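Local coordinates for protein lovastatin nonaketide synthase mokA (Monascus pilosus, PDB 6AD3) that builds the polyketide precursor of monacolin K (lovastatin) by iterative nine-step synthesis, and is represented here by its condensation domain, at residues K234-Q246 against N356-F369. The protein carries 1 engineered substitution. Numbering follows the deposited sequence.
Sequences KHVPQFADLATRQ and NRTNVDELAGMGFF
A water bridges the backbones, donating to P237 O and to M366 O, 3.0 Å from each. It lies in the plane of the F369 ring, at its edge. F239 has its CG anti to the backbone N (chi1 -180°), which carries the ring past G367, where no side chain bars the way, to F369. There the edge of F239 meets the face of F369, with ring centroids 5.2 Å apart and planes at 70°. L242 CD1 crosses to F369 CZ at 3.7 Å. F369 CD2 lies 3.3 Å above one face of the R357 guanidinium, whose NH1 donates to E362 O and, at 2.8 Å, to G365 O. R357 NH2 also makes a salt bridge to D212, at the aspartate position of the condensation-domain HHxxxDG motif, whose second histidine is R208 in this chain. On the other side of the water, P237 CG lies 3.4 Å from D361 O. Beyond it, H235 NE2 donates to D361 OD1 at 3.3 Å and weakly to OD2. At the far end the Q246 and N356 amides meet. Helix 239-251 thus joins the connection between strands 348-354 and 371-377, with its short helix 360-364. The water satisfies two carbonyls beside the apolar middle, and R357 steadies the turn leading to F369. The long H235-D361 bond, at a partly exposed edge, probably adds less than the apolar packing.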
# COMPACT_ATOMS: atom_id res chain seq x y z
N LYS A 234 5.83 19.32 20.71
CA LYS A 234 5.58 20.53 19.92
C LYS A 234 6.19 20.43 18.53
O LYS A 234 5.67 20.99 17.58
CB LYS A 234 6.18 21.74 20.63
CG LYS A 234 5.65 23.07 20.12
CD LYS A 234 4.12 23.11 20.19
CE LYS A 234 3.58 24.53 20.08
NZ LYS A 234 4.10 25.38 21.19
N HIS A 235 7.33 19.76 18.43
CA HIS A 235 8.02 19.59 17.17
C HIS A 235 7.21 18.65 16.30
O HIS A 235 6.94 17.51 16.70
CB HIS A 235 9.41 18.98 17.39
CG HIS A 235 10.07 18.52 16.13
ND1 HIS A 235 10.25 19.35 15.04
CD2 HIS A 235 10.50 17.29 15.73
CE1 HIS A 235 10.74 18.66 14.03
NE2 HIS A 235 10.95 17.41 14.44
N VAL A 236 6.87 19.08 15.08
CA VAL A 236 6.16 18.20 14.11
C VAL A 236 6.89 18.21 12.80
O VAL A 236 7.11 19.28 12.21
CB VAL A 236 4.68 18.70 13.89
CG1 VAL A 236 3.94 17.82 12.87
CG2 VAL A 236 3.93 18.71 15.20
N PRO A 237 7.33 17.05 12.33
CA PRO A 237 7.98 17.00 11.05
C PRO A 237 6.96 17.13 9.91
O PRO A 237 6.11 16.27 9.73
CB PRO A 237 8.66 15.64 11.05
CG PRO A 237 7.89 14.82 11.99
CD PRO A 237 7.34 15.75 13.02
N GLN A 238 7.02 18.23 9.19
CA GLN A 238 5.96 18.51 8.26
C GLN A 238 6.30 17.90 6.89
O GLN A 238 7.47 17.91 6.44
CB GLN A 238 5.75 20.02 8.13
CG GLN A 238 5.40 20.70 9.46
CD GLN A 238 4.02 20.35 9.93
OE1 GLN A 238 3.25 19.65 9.23
NE2 GLN A 238 3.63 20.93 11.07
N PHE A 239 5.24 17.50 6.16
CA PHE A 239 5.41 16.73 4.92
C PHE A 239 6.24 17.46 3.89
O PHE A 239 7.16 16.91 3.31
CB PHE A 239 4.05 16.37 4.34
CG PHE A 239 4.13 15.58 3.10
CD1 PHE A 239 4.59 14.27 3.14
CD2 PHE A 239 4.07 16.22 1.87
CE1 PHE A 239 4.74 13.53 1.96
CE2 PHE A 239 4.18 15.49 0.69
CZ PHE A 239 4.52 14.15 0.74
N ALA A 240 5.92 18.74 3.64
CA ALA A 240 6.62 19.46 2.56
C ALA A 240 8.10 19.55 2.82
O ALA A 240 8.90 19.49 1.88
CB ALA A 240 6.03 20.85 2.37
N ASP A 241 8.47 19.80 4.08
CA ASP A 241 9.89 19.85 4.46
C ASP A 241 10.61 18.54 4.10
O ASP A 241 11.65 18.53 3.42
CB ASP A 241 10.02 20.18 5.96
CG ASP A 241 9.51 21.59 6.29
OD1 ASP A 241 9.67 22.46 5.43
OD2 ASP A 241 8.99 21.84 7.40
N LEU A 242 9.99 17.43 4.47
CA LEU A 242 10.59 16.13 4.19
C LEU A 242 10.61 15.83 2.70
O LEU A 242 11.59 15.29 2.18
CB LEU A 242 9.86 15.02 4.96
CG LEU A 242 10.04 15.06 6.46
CD1 LEU A 242 9.13 14.06 7.13
CD2 LEU A 242 11.49 14.82 6.84
N ALA A 243 9.52 16.17 2.01
CA ALA A 243 9.43 15.90 0.55
C ALA A 243 10.47 16.74 -0.24
O ALA A 243 11.10 16.24 -1.18
CB ALA A 243 8.02 16.18 0.05
N THR A 244 10.72 17.97 0.22
CA THR A 244 11.69 18.81 -0.44
C THR A 244 13.10 18.26 -0.29
O THR A 244 13.87 18.26 -1.27
CB THR A 244 11.60 20.27 0.06
OG1 THR A 244 10.28 20.76 -0.21
CG2 THR A 244 12.62 21.17 -0.66
N ARG A 245 13.42 17.70 0.87
CA ARG A 245 14.72 17.11 1.07
C ARG A 245 14.96 15.94 0.13
O ARG A 245 16.06 15.74 -0.42
CB ARG A 245 14.93 16.66 2.51
CG ARG A 245 15.14 17.82 3.47
CD ARG A 245 15.63 17.33 4.83
NE ARG A 245 16.68 18.20 5.35
CZ ARG A 245 16.80 18.57 6.63
NH1 ARG A 245 15.94 18.15 7.54
NH2 ARG A 245 17.79 19.38 6.99
N GLN A 246 13.91 15.18 -0.12
CA GLN A 246 14.01 14.06 -1.02
C GLN A 246 14.18 14.54 -2.46
O GLN A 246 15.02 14.02 -3.22
CB GLN A 246 12.72 13.22 -0.89
CG GLN A 246 12.75 11.93 -1.67
CD GLN A 246 11.43 11.20 -1.52
OE1 GLN A 246 10.38 11.77 -1.79
NE2 GLN A 246 11.46 10.04 -0.88
N ASN A 356 9.46 3.65 3.14
CA ASN A 356 10.37 4.76 2.86
C ASN A 356 10.44 5.75 4.04
O ASN A 356 10.53 6.94 3.85
CB ASN A 356 10.03 5.47 1.54
CG ASN A 356 11.25 6.09 0.86
OD1 ASN A 356 11.12 6.74 -0.17
ND2 ASN A 356 12.41 5.89 1.42
N ARG A 357 10.36 5.23 5.25
CA ARG A 357 10.55 6.02 6.44
C ARG A 357 11.75 5.44 7.17
O ARG A 357 11.71 4.32 7.62
CB ARG A 357 9.30 5.96 7.31
CG ARG A 357 8.09 6.63 6.70
CD ARG A 357 6.84 6.25 7.44
NE ARG A 357 5.58 6.65 6.82
CZ ARG A 357 4.84 7.67 7.23
NH1 ARG A 357 5.24 8.41 8.24
NH2 ARG A 357 3.69 7.95 6.64
N THR A 358 12.79 6.26 7.26
CA THR A 358 14.16 5.87 7.51
C THR A 358 14.83 6.57 8.72
O THR A 358 16.03 6.43 8.93
CB THR A 358 15.03 6.14 6.24
OG1 THR A 358 15.44 7.50 6.19
CG2 THR A 358 14.24 5.90 4.97
N ASN A 359 14.07 7.38 9.45
CA ASN A 359 14.57 8.09 10.61
C ASN A 359 13.41 8.57 11.47
O ASN A 359 12.27 8.43 11.10
CB ASN A 359 15.49 9.23 10.22
CG ASN A 359 14.78 10.33 9.49
OD1 ASN A 359 13.68 10.69 9.82
ND2 ASN A 359 15.42 10.86 8.49
N VAL A 360 13.73 9.11 12.63
CA VAL A 360 12.72 9.40 13.62
C VAL A 360 11.65 10.31 13.04
O VAL A 360 10.49 10.08 13.23
CB VAL A 360 13.41 10.14 14.79
CG1 VAL A 360 12.43 10.80 15.74
CG2 VAL A 360 14.34 9.19 15.52
N ASP A 361 12.07 11.36 12.36
CA ASP A 361 11.10 12.30 11.83
C ASP A 361 10.23 11.70 10.73
O ASP A 361 9.04 11.90 10.72
CB ASP A 361 11.79 13.57 11.36
CG ASP A 361 12.06 14.55 12.51
OD1 ASP A 361 11.62 14.33 13.63
OD2 ASP A 361 12.69 15.56 12.27
N GLU A 362 10.83 10.94 9.83
CA GLU A 362 10.07 10.27 8.78
C GLU A 362 9.05 9.30 9.33
O GLU A 362 7.99 9.16 8.80
CB GLU A 362 11.01 9.50 7.83
CG GLU A 362 11.94 10.42 7.08
CD GLU A 362 12.98 9.66 6.23
OE1 GLU A 362 13.64 10.35 5.44
OE2 GLU A 362 13.33 8.49 6.56
N LEU A 363 9.38 8.61 10.42
CA LEU A 363 8.45 7.70 11.03
C LEU A 363 7.26 8.40 11.66
O LEU A 363 6.17 7.85 11.67
CB LEU A 363 9.14 6.85 12.09
CG LEU A 363 10.13 5.84 11.55
CD1 LEU A 363 11.05 5.35 12.71
CD2 LEU A 363 9.40 4.65 10.93
N ALA A 364 7.48 9.60 12.22
CA ALA A 364 6.45 10.35 12.97
C ALA A 364 5.56 11.22 12.07
O ALA A 364 4.46 11.58 12.44
CB ALA A 364 7.11 11.20 14.04
N GLY A 365 6.02 11.46 10.87
CA GLY A 365 5.35 12.40 9.97
C GLY A 365 4.05 11.82 9.40
O GLY A 365 3.85 10.61 9.34
N MET A 366 3.19 12.71 8.93
CA MET A 366 2.01 12.35 8.18
C MET A 366 2.24 12.63 6.71
O MET A 366 2.94 13.57 6.34
CB MET A 366 0.80 13.15 8.67
CG MET A 366 0.49 13.04 10.15
SD MET A 366 -0.01 11.35 10.60
CE MET A 366 -0.52 11.64 12.30
N GLY A 367 1.62 11.82 5.86
CA GLY A 367 1.54 12.06 4.45
C GLY A 367 1.84 10.78 3.66
O GLY A 367 1.75 9.66 4.20
N PHE A 368 2.08 10.96 2.37
CA PHE A 368 2.21 9.86 1.43
C PHE A 368 3.68 9.58 1.15
O PHE A 368 4.30 10.28 0.35
CB PHE A 368 1.46 10.18 0.14
CG PHE A 368 1.67 9.20 -0.97
CD1 PHE A 368 1.81 7.85 -0.71
CD2 PHE A 368 1.70 9.63 -2.30
CE1 PHE A 368 1.90 6.92 -1.74
CE2 PHE A 368 1.81 8.70 -3.33
CZ PHE A 368 1.95 7.36 -3.05
N PHE A 369 4.27 8.66 1.91
CA PHE A 369 5.71 8.35 1.83
C PHE A 369 5.96 7.02 1.15
O PHE A 369 7.06 6.80 0.66
CB PHE A 369 6.34 8.28 3.21
CG PHE A 369 6.44 9.62 3.88
CD1 PHE A 369 7.52 10.45 3.62
CD2 PHE A 369 5.43 10.07 4.74
CE1 PHE A 369 7.63 11.67 4.27
CE2 PHE A 369 5.56 11.29 5.39
CZ PHE A 369 6.66 12.07 5.18
O HOH W 1 5.60 14.47 7.34